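Local coordinates for protein pectate lyase (Bacillus subtilis, PDB 5AMV) that cleaves polygalacturonate by calcium-dependent elimination, a step in pectin breakdown, leaving oligosaccharides with an unsaturated uronosyl group at their non-reducing ends, at residues T350-G354 / T355-A359; I235-Y239 / N240-D244; S387-I390 / N391-A395; W310-G313 / K314-I318. One frame throughout, in Å; residues are numbered along the deposited sequence.

Interaction 1: T350-G354 / T355-A359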
# COMPACT_ATOMS: atom_id res chain seq x y z
N THR A 350 -16.29 13.84 10.16
CA THR A 350 -15.24 14.28 9.23
C THR A 350 -14.96 15.78 9.38
O THR A 350 -15.90 16.59 9.35
CB THR A 350 -15.64 13.94 7.76
OG1 THR A 350 -15.93 12.54 7.67
CG2 THR A 350 -14.52 14.37 6.75
N LEU A 351 -13.69 16.16 9.56
CA LEU A 351 -13.31 17.55 9.57
C LEU A 351 -12.49 17.85 8.33
O LEU A 351 -11.58 17.08 8.00
CB LEU A 351 -12.46 17.88 10.78
CG LEU A 351 -13.07 17.72 12.18
CD1 LEU A 351 -12.05 18.17 13.26
CD2 LEU A 351 -14.46 18.46 12.30
N LEU A 352 -12.80 18.97 7.67
CA LEU A 352 -12.04 19.43 6.49
C LEU A 352 -11.59 20.84 6.81
O LEU A 352 -12.45 21.76 6.91
CB LEU A 352 -12.94 19.47 5.25
CG LEU A 352 -12.28 20.10 4.01
CD1 LEU A 352 -11.01 19.31 3.61
CD2 LEU A 352 -13.25 20.11 2.77
N ASN A 353 -10.28 21.02 6.98
CA ASN A 353 -9.75 22.35 7.31
C ASN A 353 -10.45 22.91 8.53
O ASN A 353 -10.80 24.08 8.57
CB ASN A 353 -9.82 23.28 6.11
CG ASN A 353 -9.06 22.69 4.92
OD1 ASN A 353 -7.95 22.19 5.10
ND2 ASN A 353 -9.66 22.73 3.73
N GLY A 354 -10.73 22.01 9.48
CA GLY A 354 -11.33 22.36 10.74
C GLY A 354 -12.86 22.42 10.72
O GLY A 354 -13.45 22.58 11.79
N THR A 355 -13.49 22.40 9.53
CA THR A 355 -14.94 22.51 9.42
C THR A 355 -15.56 21.12 9.44
O THR A 355 -15.12 20.25 8.69
CB THR A 355 -15.29 23.18 8.12
OG1 THR A 355 -14.79 24.51 8.13
CG2 THR A 355 -16.77 23.23 7.89
N GLN A 356 -16.58 20.91 10.28
CA GLN A 356 -17.36 19.64 10.22
C GLN A 356 -18.09 19.53 8.88
O GLN A 356 -18.86 20.41 8.49
CB GLN A 356 -18.39 19.53 11.35
CG GLN A 356 -17.87 19.75 12.75
CD GLN A 356 -19.00 19.59 13.81
OE1 GLN A 356 -19.83 20.48 14.02
NE2 GLN A 356 -19.02 18.43 14.48
N ILE A 357 -17.87 18.44 8.16
CA ILE A 357 -18.49 18.26 6.86
C ILE A 357 -19.09 16.87 6.82
O ILE A 357 -18.82 16.05 7.70
CB ILE A 357 -17.51 18.41 5.64
CG1 ILE A 357 -16.36 17.40 5.71
CG2 ILE A 357 -16.94 19.85 5.60
CD1 ILE A 357 -15.74 17.10 4.34
N ASN A 358 -19.89 16.63 5.79
CA ASN A 358 -20.35 15.27 5.52
C ASN A 358 -20.05 14.95 4.09
O ASN A 358 -20.72 15.38 3.14
CB ASN A 358 -21.83 14.99 5.82
CG ASN A 358 -22.10 13.49 5.88
OD1 ASN A 358 -22.25 12.84 4.84
ND2 ASN A 358 -22.07 12.93 7.09
N ALA A 359 -19.00 14.16 3.92
CA ALA A 359 -18.49 13.86 2.58
C ALA A 359 -19.48 13.09 1.71
O ALA A 359 -19.61 13.33 0.51
CB ALA A 359 -17.17 13.04 2.71
O HOH W 1 -18.90 13.44 8.65
O HOH W 2 -13.68 23.57 5.03

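Interaction 2: I235-Y239 / N240-D244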
# COMPACT_ATOMS: atom_id res chain seq x y z
N ILE A 235 -7.72 -7.59 8.30
CA ILE A 235 -6.47 -6.84 8.27
C ILE A 235 -6.64 -5.55 9.04
O ILE A 235 -7.65 -4.86 8.89
CB ILE A 235 -6.14 -6.47 6.80
CG1 ILE A 235 -5.89 -7.75 5.99
CG2 ILE A 235 -4.92 -5.51 6.70
CD1 ILE A 235 -6.13 -7.57 4.47
N THR A 236 -5.64 -5.20 9.85
CA THR A 236 -5.65 -3.92 10.52
C THR A 236 -4.39 -3.18 10.09
O THR A 236 -3.31 -3.75 10.18
CB THR A 236 -5.66 -4.08 12.04
OG1 THR A 236 -6.91 -4.69 12.41
CG2 THR A 236 -5.52 -2.73 12.78
N MET A 237 -4.52 -1.91 9.65
CA MET A 237 -3.32 -1.08 9.39
C MET A 237 -3.47 0.16 10.28
O MET A 237 -4.42 0.94 10.10
CB MET A 237 -3.24 -0.67 7.92
CG MET A 237 -3.38 -1.83 6.93
SD MET A 237 -2.95 -1.22 5.28
CE MET A 237 -3.47 -2.67 4.35
N SER A 238 -2.55 0.30 11.24
CA SER A 238 -2.66 1.33 12.25
C SER A 238 -1.36 2.10 12.40
O SER A 238 -0.29 1.53 12.26
CB SER A 238 -3.08 0.72 13.61
OG SER A 238 -2.18 -0.31 14.05
N TYR A 239 -1.48 3.40 12.69
CA TYR A 239 -0.31 4.23 13.03
C TYR A 239 0.79 4.20 11.98
O TYR A 239 1.99 4.30 12.33
CB TYR A 239 0.23 3.85 14.43
CG TYR A 239 -0.73 4.22 15.56
CD1 TYR A 239 -0.80 5.55 16.01
CD2 TYR A 239 -1.58 3.27 16.12
CE1 TYR A 239 -1.69 5.91 17.02
CE2 TYR A 239 -2.47 3.63 17.13
CZ TYR A 239 -2.52 4.94 17.56
OH TYR A 239 -3.41 5.31 18.56
N ASN A 240 0.40 4.09 10.70
CA ASN A 240 1.41 4.17 9.67
C ASN A 240 1.53 5.56 9.10
O ASN A 240 0.57 6.34 9.20
CB ASN A 240 1.15 3.16 8.55
CG ASN A 240 1.04 1.75 9.06
OD1 ASN A 240 2.03 1.14 9.48
ND2 ASN A 240 -0.18 1.21 9.02
N TYR A 241 2.68 5.86 8.49
CA TYR A 241 2.91 7.20 7.92
C TYR A 241 3.20 7.05 6.43
O TYR A 241 4.29 6.60 6.03
CB TYR A 241 4.08 7.90 8.66
CG TYR A 241 4.40 9.32 8.22
CD1 TYR A 241 3.50 10.09 7.43
CD2 TYR A 241 5.59 9.93 8.64
CE1 TYR A 241 3.82 11.38 7.05
CE2 TYR A 241 5.90 11.22 8.26
CZ TYR A 241 5.00 11.95 7.49
OH TYR A 241 5.30 13.23 7.11
N TYR A 242 2.21 7.39 5.61
CA TYR A 242 2.36 7.36 4.16
C TYR A 242 2.68 8.77 3.70
O TYR A 242 1.94 9.73 4.03
CB TYR A 242 1.01 6.97 3.57
CG TYR A 242 0.46 5.61 3.98
CD1 TYR A 242 -0.38 5.46 5.09
CD2 TYR A 242 0.75 4.48 3.21
CE1 TYR A 242 -0.90 4.20 5.43
CE2 TYR A 242 0.18 3.23 3.52
CZ TYR A 242 -0.61 3.11 4.61
OH TYR A 242 -1.22 1.94 4.99
N HIS A 243 3.76 8.94 2.93
CA HIS A 243 4.09 10.29 2.48
C HIS A 243 4.79 10.36 1.14
O HIS A 243 5.54 9.45 0.80
CB HIS A 243 4.75 11.19 3.53
CG HIS A 243 6.12 10.77 3.93
ND1 HIS A 243 7.25 11.28 3.32
CD2 HIS A 243 6.57 9.98 4.94
CE1 HIS A 243 8.33 10.78 3.89
NE2 HIS A 243 7.95 10.00 4.89
N ASP A 244 4.47 11.42 0.39
CA ASP A 244 5.18 11.75 -0.88
C ASP A 244 5.11 10.55 -1.83
O ASP A 244 6.11 9.87 -2.14
CB ASP A 244 6.63 12.18 -0.57
CG ASP A 244 6.65 13.39 0.29
OD1 ASP A 244 6.19 14.47 -0.15
OD2 ASP A 244 7.04 13.26 1.46

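Interaction 3: S387-I390 / N391-A395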
# COMPACT_ATOMS: atom_id res chain seq x y z
N SER A 387 -3.14 15.99 16.20
CA SER A 387 -2.02 15.90 17.15
C SER A 387 -1.61 14.45 17.44
O SER A 387 -0.41 14.12 17.47
CB SER A 387 -2.37 16.65 18.46
OG SER A 387 -1.22 16.71 19.31
N ASN A 388 -2.61 13.58 17.66
CA ASN A 388 -2.33 12.20 18.04
C ASN A 388 -1.58 11.52 16.88
O ASN A 388 -0.55 10.89 17.09
CB ASN A 388 -3.60 11.41 18.40
CG ASN A 388 -4.25 11.89 19.70
OD1 ASN A 388 -3.66 12.70 20.42
ND2 ASN A 388 -5.45 11.41 19.99
N VAL A 389 -2.06 11.74 15.66
CA VAL A 389 -1.49 11.04 14.50
C VAL A 389 -0.11 11.57 14.13
O VAL A 389 0.81 10.77 13.91
CB VAL A 389 -2.48 11.07 13.32
CG1 VAL A 389 -1.76 10.68 12.03
CG2 VAL A 389 -3.69 10.14 13.68
N ILE A 390 0.05 12.90 14.08
CA ILE A 390 1.38 13.46 13.82
C ILE A 390 2.40 12.96 14.86
O ILE A 390 3.50 12.52 14.52
CB ILE A 390 1.35 15.00 13.75
CG1 ILE A 390 0.64 15.45 12.48
CG2 ILE A 390 2.78 15.57 13.79
CD1 ILE A 390 0.48 17.01 12.41
N ASN A 391 2.02 13.00 16.12
CA ASN A 391 2.95 12.57 17.14
C ASN A 391 3.26 11.06 17.11
O ASN A 391 4.37 10.66 17.46
CB ASN A 391 2.38 12.92 18.51
CG ASN A 391 2.43 14.42 18.80
OD1 ASN A 391 3.24 15.15 18.23
ND2 ASN A 391 1.58 14.87 19.72
N GLN A 392 2.28 10.22 16.75
CA GLN A 392 2.43 8.77 16.98
C GLN A 392 2.61 7.88 15.74
O GLN A 392 2.98 6.71 15.86
CB GLN A 392 1.22 8.26 17.77
CG GLN A 392 1.10 8.98 19.17
CD GLN A 392 -0.29 8.87 19.83
OE1 GLN A 392 -0.98 7.88 19.69
NE2 GLN A 392 -0.68 9.92 20.56
N ALA A 393 2.25 8.39 14.56
CA ALA A 393 2.25 7.54 13.36
C ALA A 393 3.61 7.41 12.69
O ALA A 393 4.35 8.37 12.52
CB ALA A 393 1.22 8.02 12.34
N GLY A 394 3.90 6.20 12.24
CA GLY A 394 5.11 5.99 11.44
C GLY A 394 6.19 5.18 12.14
O GLY A 394 6.09 4.89 13.33
N ALA A 395 7.24 4.86 11.40
CA ALA A 395 8.40 4.10 11.92
C ALA A 395 9.17 5.02 12.84
O ALA A 395 9.06 6.25 12.72
CB ALA A 395 9.29 3.66 10.76
O HOH W 3 4.13 11.20 12.20

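Interaction 4: W310-G313 / K314-I318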
# COMPACT_ATOMS: atom_id res chain seq x y z
N TRP A 310 -10.68 9.34 -0.09
CA TRP A 310 -11.40 8.05 -0.18
C TRP A 310 -11.93 7.79 -1.58
O TRP A 310 -12.56 8.66 -2.18
CB TRP A 310 -12.54 7.93 0.85
CG TRP A 310 -12.10 8.26 2.20
CD1 TRP A 310 -10.85 8.01 2.76
CD2 TRP A 310 -12.86 8.94 3.22
NE1 TRP A 310 -10.80 8.51 4.04
CE2 TRP A 310 -12.01 9.08 4.35
CE3 TRP A 310 -14.17 9.47 3.27
CZ2 TRP A 310 -12.42 9.71 5.53
CZ3 TRP A 310 -14.58 10.11 4.48
CH2 TRP A 310 -13.70 10.22 5.57
N GLY A 311 -11.69 6.60 -2.11
CA GLY A 311 -12.17 6.29 -3.47
C GLY A 311 -13.32 5.34 -3.32
O GLY A 311 -13.15 4.21 -2.85
N ILE A 312 -14.52 5.82 -3.69
CA ILE A 312 -15.74 5.02 -3.53
C ILE A 312 -15.93 4.18 -4.78
O ILE A 312 -16.53 4.63 -5.77
CB ILE A 312 -16.98 5.95 -3.30
CG1 ILE A 312 -16.67 7.05 -2.26
CG2 ILE A 312 -18.19 5.12 -2.88
CD1 ILE A 312 -16.04 6.57 -0.93
N GLY A 313 -15.37 2.97 -4.76
CA GLY A 313 -15.37 2.04 -5.91
C GLY A 313 -16.61 1.16 -5.90
O GLY A 313 -17.39 1.21 -4.94
N LYS A 314 -16.73 0.29 -6.92
CA LYS A 314 -17.88 -0.62 -7.04
C LYS A 314 -18.18 -1.40 -5.75
O LYS A 314 -17.31 -2.09 -5.20
CB LYS A 314 -17.64 -1.60 -8.15
CG LYS A 314 -18.76 -2.65 -8.28
CD LYS A 314 -18.44 -3.50 -9.48
CE LYS A 314 -19.57 -4.52 -9.72
NZ LYS A 314 -19.14 -5.41 -10.82
N SER A 315 -19.42 -1.25 -5.27
CA SER A 315 -19.94 -1.98 -4.11
C SER A 315 -19.09 -1.76 -2.83
O SER A 315 -19.14 -2.56 -1.89
CB SER A 315 -20.04 -3.48 -4.48
OG SER A 315 -20.74 -4.21 -3.47
N SER A 316 -18.30 -0.68 -2.80
CA SER A 316 -17.53 -0.40 -1.60
C SER A 316 -18.40 -0.12 -0.39
O SER A 316 -19.54 0.39 -0.52
CB SER A 316 -16.53 0.76 -1.79
OG SER A 316 -17.18 1.94 -2.21
N LYS A 317 -17.90 -0.46 0.78
CA LYS A 317 -18.64 -0.23 1.99
C LYS A 317 -17.77 0.43 3.05
O LYS A 317 -17.55 -0.11 4.13
CB LYS A 317 -19.26 -1.55 2.48
CG LYS A 317 -20.33 -2.07 1.53
CD LYS A 317 -20.80 -3.47 1.91
CE LYS A 317 -22.07 -3.86 1.03
NZ LYS A 317 -21.85 -3.74 -0.42
N ILE A 318 -17.26 1.61 2.73
CA ILE A 318 -16.42 2.33 3.69
C ILE A 318 -17.29 2.93 4.79
O ILE A 318 -18.32 3.60 4.52
CB ILE A 318 -15.61 3.47 3.00
CG1 ILE A 318 -14.66 2.88 1.94
CG2 ILE A 318 -14.91 4.34 4.05
CD1 ILE A 318 -14.02 3.92 1.03

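Interaction 1: T350-G354 / T355-A359
T350 and I357 form the tightly packed part of a small antiparallel beta hairpin, at the end away from its turn. The CG2 methyl of T350 sits 3.7 Å from CG1 of I357. I357 holds CG1 between its own backbone N and carbonyl carbon (chi1 59°), which folds the branch inward and carries its CD1 to 3.8 Å from CB of L352, so one branch touches two side chains of 350-354. Beside this apolar patch, I357 N reaches T350 O in a nearly straight bond of 3.0 Å, and L352 N gives its hydrogen to T355 O at 2.8 Å. L351 and Q356, the non-hydrogen-bonded pair, lie side by side, with CD2 of L351 3.7 Å from CG of Q356.

The turn end is looser and faces solvent. A type I' turn runs from L352 to T355, with N353 and G354 both at positive phi, and T355 N closes it on L352 O at 2.9 Å, arriving well above the carbonyl plane. A water also donates to L352 O and makes a weak bond with T355 OG1.

Around the hairpin, L351 pairs with N323 and I325 of strand 317-326, L352 packs on I325, and I357 rests on A332 and T335. D347 receives the T350 hydroxyl, while N358 caps the start of helix 359-362.

Interaction 2: I235-Y239 / N240-D244
M237, N240 and Y242 meet in a short-range van der Waals contact across a bend in strand 235-245, in the buried wall of the right-handed parallel beta-helix of this pectate lyase. Y239 makes the bend, its backbone taking a left-handed conformation (phi 54°) between two runs of extended chain. N240 then turns its amide back along the chain: CG lies anti to the carbonyl carbon (chi1 -55°), which brings ND2 to 3.8 Å from CB of M237. ND2 is also 3.3 Å from S238 O, but the angle is too poor for a hydrogen bond. Further out, the side chains of M237 and Y242 cross at about a right angle, with SD of M237 3.6 Å from OH of Y242.

The polar ends are satisfied by other parts of the chain. ND2 of N240 donates to I196 O and its OD1 accepts from C199 N, while N271 of the next coil bonds N240 N and M237 O; T226 pairs with the Y242 hydroxyl. With no hydrogen bond crossing between 235-239 and 240-244, the bend is probably held mainly by asparagine amides bonded to the neighbouring coils; the sulfur and the phenol oxygen only touch each other.

Interaction 3: S387-I390 / N391-A395
V389 O is gripped by two backbone N-H groups, A393 N at 2.9 Å and, more weakly, Q392 N at 3.2 Å. The shared acceptor marks the C-terminal end of helix 382-392, where a weak i to i+3 bond from Q392 N joins the i to i+4 bond from A393 N and the chain leaves the helix. The preceding i to i+4 bonds are in place: N391 N bonds S387 O, and Q392 N, which splits its hydrogen, has N388 O as its nearer acceptor at 2.9 Å. A393 is the first residue to abandon helical angles, and G394 follows at positive phi.

Side chains follow the helical spacing of four. N388 and Q392 lie alongside one another and point the same way, their amide planes 27° apart, with NE2 of Q392 3.9 Å from CB of N388. This is side-by-side contact without a bond between the amides; ND2 of N388 donates instead to D380. One residue on, V389 places CG1 anti to its own N (chi1 165°), and this methyl comes to 4.0 Å from CB of A393, joining the last helical turn to the departing chain.

That apolar side faces the beta-helix, where V389 touches H270, R272 and Y294, and A393 touches R272. The helix therefore lies against strands 266-274 and 287-296, while S387 and N391 are on its exposed side. Across the end of the helix a water bridges the last turn and the exit, donating to I390 O at 2.7 Å and to A393 O at 2.9 Å.

Interaction 4: W310-G313 / K314-I318
S316 and I312 are brought together by their torsions. S316 sets OG between its own N and carbonyl carbon (chi1 57°), directing the hydroxyl back to G313 O at 2.8 Å. I312 places CG2 anti to its N, which sets that methyl 3.4 Å from OG of S316; a separate bend about CG1 (chi2 -50°) takes CD1 to 3.9 Å from CD1 of I318. The two isoleucines thus meet through their terminal methyls, and CD1 of I318 also approaches CB of W310 at 4.3 Å.

The backbone supplies the second link. S316 N bonds G313 O at 3.0 Å, closing a type II beta turn from G313 to S316 in which S315 takes positive phi. I312, just before it, is the centre of an inverse gamma turn. Together they swing the chain from strand 310-312 into strand 317-326, which belong to different sheets of the parallel beta-helix. W310 hydrogen bonds Y295 through NE1 and meets its ring with the two planes nearly perpendicular, while K314 extends away from the turn to donate through NZ to D255 O. G311 is about 7 Å from the side chain of R279, inferred to be catalytic, and about 7 Å from bound galacturonic acid.

Chemically, G313 O serves two donors of one residue from different directions: OG stays 17° from the carbonyl plane, whereas the N-H comes from above it. The shared acceptor ties both the backbone and the hydroxyl of S316 to one buried residue, and the CG2 methyl of I312 lies against the hydroxyl, which probably limits solvent on that side.

In the fold
From the N terminus the contacts come in series, none nesting within or crossing another. Interaction 2 bends one strand without closing a loop; interaction 4 closes a beta turn between strands 310-312 and 317-326; interaction 1 closes a hairpin turn; interaction 3 ends the C-terminal helix. They nevertheless join in space as two pairs. W310 of interaction 4 packs its ring against interaction 1, CH2 lying 3.8 Å from T350 OG1, and strand 317-326 runs beside the hairpin strand 351-352. Residues 391-395 of interaction 3 return to interaction 2, where G394 N lies 2.7 Å from Y239 O, tying the chain's final helix to strand 235-245 of the beta-helix.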